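Local coordinates for uncharacterized protein (Shewanella oneidensis, PDB 3E8P) that probably hydrolyses medium- and long-chain fatty acyl-CoA thioesters to the free fatty acid and CoA, as a hot-dog-fold thioesterase, at residues L37-V51 and T75-A87. Numbering follows the deposited sequence.
Sequences LGLDIKRYDIDGVEV and TVLDVVGGLTAFA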
# COMPACT_ATOMS: atom_id res chain seq x y z
N LEU A 37 -4.39 12.57 -22.48
CA LEU A 37 -4.28 13.42 -21.30
C LEU A 37 -3.38 14.63 -21.52
O LEU A 37 -3.61 15.69 -20.95
CB LEU A 37 -3.77 12.61 -20.10
CG LEU A 37 -4.81 11.90 -19.22
CD1 LEU A 37 -5.66 10.99 -20.08
CD2 LEU A 37 -4.11 11.10 -18.13
N GLY A 38 -2.35 14.46 -22.35
CA GLY A 38 -1.41 15.53 -22.63
C GLY A 38 -0.18 15.39 -21.74
O GLY A 38 0.50 16.37 -21.42
N LEU A 39 0.09 14.16 -21.32
CA LEU A 39 1.23 13.88 -20.45
C LEU A 39 2.54 14.03 -21.24
O LEU A 39 2.70 13.46 -22.32
CB LEU A 39 1.07 12.46 -19.88
CG LEU A 39 2.05 11.91 -18.85
CD1 LEU A 39 1.39 10.77 -18.09
CD2 LEU A 39 3.31 11.44 -19.54
N ASP A 40 3.47 14.82 -20.70
CA ASP A 40 4.76 15.08 -21.36
C ASP A 40 6.01 14.66 -20.58
O ASP A 40 6.09 14.85 -19.37
CB ASP A 40 4.91 16.57 -21.68
CG ASP A 40 3.83 17.09 -22.58
OD1 ASP A 40 3.82 18.31 -22.82
OD2 ASP A 40 2.99 16.29 -23.05
N ILE A 41 6.99 14.11 -21.29
CA ILE A 41 8.25 13.73 -20.67
C ILE A 41 9.18 14.93 -20.91
O ILE A 41 9.85 15.03 -21.94
CB ILE A 41 8.86 12.45 -21.30
CG1 ILE A 41 8.01 11.23 -20.92
CG2 ILE A 41 10.27 12.22 -20.79
CD1 ILE A 41 6.68 11.17 -21.59
N LYS A 42 9.19 15.85 -19.95
CA LYS A 42 10.00 17.06 -20.03
C LYS A 42 11.48 16.77 -20.19
O LYS A 42 12.15 17.35 -21.04
CB LYS A 42 9.76 17.93 -18.79
CG LYS A 42 10.20 19.37 -18.94
CD LYS A 42 9.88 20.19 -17.69
CE LYS A 42 10.29 21.65 -17.86
NZ LYS A 42 10.10 22.44 -16.61
N ARG A 43 12.00 15.87 -19.36
CA ARG A 43 13.41 15.48 -19.40
C ARG A 43 13.56 14.05 -18.93
O ARG A 43 12.82 13.61 -18.06
CB ARG A 43 14.24 16.41 -18.52
CG ARG A 43 14.51 17.77 -19.13
CD ARG A 43 15.29 18.67 -18.17
NE ARG A 43 14.45 19.23 -17.12
CZ ARG A 43 13.48 20.13 -17.32
NH1 ARG A 43 13.23 20.57 -18.55
NH2 ARG A 43 12.78 20.59 -16.30
N TYR A 44 14.51 13.32 -19.51
CA TYR A 44 14.73 11.93 -19.14
C TYR A 44 16.18 11.52 -19.39
O TYR A 44 16.60 11.35 -20.53
CB TYR A 44 13.77 11.02 -19.92
CG TYR A 44 13.76 9.58 -19.47
CD1 TYR A 44 13.63 9.25 -18.13
CD2 TYR A 44 13.83 8.54 -20.39
CE1 TYR A 44 13.56 7.92 -17.71
CE2 TYR A 44 13.76 7.21 -19.99
CZ TYR A 44 13.63 6.91 -18.64
OH TYR A 44 13.55 5.59 -18.22
N ASP A 45 16.93 11.35 -18.31
CA ASP A 45 18.34 10.96 -18.37
C ASP A 45 18.64 9.93 -17.29
O ASP A 45 17.73 9.48 -16.59
CB ASP A 45 19.21 12.19 -18.17
CG ASP A 45 18.76 13.03 -16.99
OD1 ASP A 45 18.70 12.49 -15.87
OD2 ASP A 45 18.46 14.23 -17.18
N ILE A 46 19.91 9.57 -17.13
CA ILE A 46 20.30 8.57 -16.13
C ILE A 46 20.03 8.98 -14.69
O ILE A 46 20.06 8.13 -13.80
CB ILE A 46 21.79 8.21 -16.23
CG1 ILE A 46 22.64 9.48 -16.24
CG2 ILE A 46 22.04 7.35 -17.46
CD1 ILE A 46 24.10 9.21 -16.04
N ASP A 47 19.80 10.26 -14.46
CA ASP A 47 19.51 10.73 -13.10
C ASP A 47 18.10 10.30 -12.72
O ASP A 47 17.87 9.75 -11.65
CB ASP A 47 19.59 12.26 -13.03
CG ASP A 47 20.98 12.78 -13.28
OD1 ASP A 47 21.13 14.01 -13.46
OD2 ASP A 47 21.94 11.98 -13.27
N GLY A 48 17.16 10.55 -13.63
CA GLY A 48 15.77 10.19 -13.39
C GLY A 48 14.86 10.73 -14.47
O GLY A 48 15.24 10.81 -15.63
N VAL A 49 13.65 11.11 -14.08
CA VAL A 49 12.70 11.62 -15.05
C VAL A 49 11.86 12.76 -14.51
O VAL A 49 11.62 12.87 -13.32
CB VAL A 49 11.72 10.51 -15.49
CG1 VAL A 49 10.91 10.04 -14.29
CG2 VAL A 49 10.79 11.03 -16.59
N GLU A 50 11.43 13.63 -15.41
CA GLU A 50 10.57 14.73 -15.05
C GLU A 50 9.40 14.63 -15.99
O GLU A 50 9.57 14.65 -17.22
CB GLU A 50 11.29 16.07 -15.22
CG GLU A 50 10.37 17.28 -15.10
CD GLU A 50 11.13 18.55 -14.74
OE1 GLU A 50 10.53 19.65 -14.82
OE2 GLU A 50 12.31 18.45 -14.36
N VAL A 51 8.21 14.49 -15.42
CA VAL A 51 6.99 14.39 -16.19
C VAL A 51 6.13 15.60 -15.87
O VAL A 51 6.03 16.02 -14.71
CB VAL A 51 6.21 13.10 -15.83
CG1 VAL A 51 4.87 13.07 -16.54
CG2 VAL A 51 7.02 11.88 -16.25
N THR A 75 -2.14 8.34 -12.56
CA THR A 75 -1.56 8.02 -13.87
C THR A 75 -0.14 8.58 -13.97
O THR A 75 0.80 7.88 -14.37
CB THR A 75 -2.43 8.60 -15.03
OG1 THR A 75 -3.70 7.95 -15.03
CG2 THR A 75 -1.77 8.35 -16.38
N VAL A 76 0.02 9.85 -13.59
CA VAL A 76 1.33 10.50 -13.65
C VAL A 76 2.35 9.84 -12.71
O VAL A 76 3.48 9.58 -13.09
CB VAL A 76 1.23 12.00 -13.28
CG1 VAL A 76 2.63 12.64 -13.30
CG2 VAL A 76 0.31 12.70 -14.24
N LEU A 77 1.93 9.57 -11.48
CA LEU A 77 2.83 8.95 -10.52
C LEU A 77 3.32 7.58 -10.98
O LEU A 77 4.49 7.24 -10.77
CB LEU A 77 2.15 8.83 -9.15
CG LEU A 77 1.89 10.15 -8.42
CD1 LEU A 77 0.95 9.91 -7.24
CD2 LEU A 77 3.19 10.73 -7.94
N ASP A 78 2.44 6.80 -11.60
CA ASP A 78 2.81 5.46 -12.09
C ASP A 78 3.82 5.53 -13.23
O ASP A 78 4.79 4.76 -13.26
CB ASP A 78 1.57 4.68 -12.57
CG ASP A 78 1.89 3.22 -12.87
OD1 ASP A 78 1.15 2.59 -13.65
OD2 ASP A 78 2.87 2.69 -12.31
N VAL A 79 3.58 6.44 -14.16
CA VAL A 79 4.47 6.64 -15.30
C VAL A 79 5.84 7.14 -14.84
O VAL A 79 6.88 6.70 -15.35
CB VAL A 79 3.86 7.65 -16.30
CG1 VAL A 79 4.85 7.91 -17.44
CG2 VAL A 79 2.53 7.11 -16.83
N VAL A 80 5.85 8.08 -13.89
CA VAL A 80 7.11 8.58 -13.35
C VAL A 80 7.85 7.40 -12.73
O VAL A 80 9.05 7.23 -12.94
CB VAL A 80 6.88 9.64 -12.24
CG1 VAL A 80 8.16 9.80 -11.42
CG2 VAL A 80 6.48 10.97 -12.84
N GLY A 81 7.12 6.58 -11.98
CA GLY A 81 7.74 5.43 -11.33
C GLY A 81 8.33 4.42 -12.29
O GLY A 81 9.41 3.88 -12.04
N GLY A 82 7.63 4.15 -13.39
CA GLY A 82 8.12 3.20 -14.36
C GLY A 82 9.39 3.67 -15.03
O GLY A 82 10.35 2.92 -15.15
N LEU A 83 9.40 4.92 -15.48
CA LEU A 83 10.57 5.50 -16.13
C LEU A 83 11.74 5.62 -15.15
O LEU A 83 12.90 5.46 -15.55
CB LEU A 83 10.20 6.87 -16.72
CG LEU A 83 9.25 6.78 -17.93
CD1 LEU A 83 8.67 8.14 -18.29
CD2 LEU A 83 10.02 6.19 -19.10
N THR A 84 11.44 5.90 -13.89
CA THR A 84 12.46 6.02 -12.85
C THR A 84 13.09 4.64 -12.66
O THR A 84 14.31 4.50 -12.54
CB THR A 84 11.85 6.47 -11.49
OG1 THR A 84 11.25 7.77 -11.62
CG2 THR A 84 12.94 6.50 -10.38
N ALA A 85 12.24 3.63 -12.62
CA ALA A 85 12.70 2.27 -12.43
C ALA A 85 13.60 1.84 -13.60
O ALA A 85 14.66 1.27 -13.38
CB ALA A 85 11.51 1.33 -12.31
N PHE A 86 13.17 2.13 -14.82
CA PHE A 86 13.94 1.76 -16.01
C PHE A 86 15.29 2.49 -16.09
O PHE A 86 16.28 1.92 -16.51
CB PHE A 86 13.12 2.02 -17.29
CG PHE A 86 13.71 1.40 -18.53
CD1 PHE A 86 13.73 0.01 -18.68
CD2 PHE A 86 14.25 2.19 -19.53
CE1 PHE A 86 14.29 -0.57 -19.82
CE2 PHE A 86 14.82 1.62 -20.68
CZ PHE A 86 14.84 0.23 -20.82
N ALA A 87 15.32 3.76 -15.70
CA ALA A 87 16.56 4.52 -15.72
C ALA A 87 17.54 3.92 -14.71
O ALA A 87 18.74 3.83 -14.98
CB ALA A 87 16.28 5.98 -15.40
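With CG of Y44 trans to the backbone N (chi1 -171°), the phenol reaches onto helix 75-87, while L83, its CG beside its own backbone N (chi1 -69°), sets CD2 near the phenol carbon CZ. The phenol OH donates to L83 O over 2.8 Å, in the carbonyl plane and on a lone pair, with a C=O...O angle of 122°. That carbonyl also receives the helical bond from A87 N, so two donors grip one oxygen. Ring atom CE1 meets L83 CB at 3.7 Å, and F86 turns its ring edge to the hydroxyl. A phenylalanine here would probably leave L83 O with the helical N-H of A87 alone, the side-chain donor gone. An antiparallel sheet wrapped round a long central helix is the hallmark of the hot-dog fold; here the hairpin of strands 40-44 and 49-54 lies at one end of that sheet within the chain. V49 crosses L83 at about a right angle, and V49 CG1 sits 3.5 Å from T84 OG1, which donates a hydrogen bond to V80 O from above its carbonyl plane. Further along, V51 CG2 packs on V80 CG2 at 3.6 Å, and the side chains of L39 and V79 slide past each other in opposite directions.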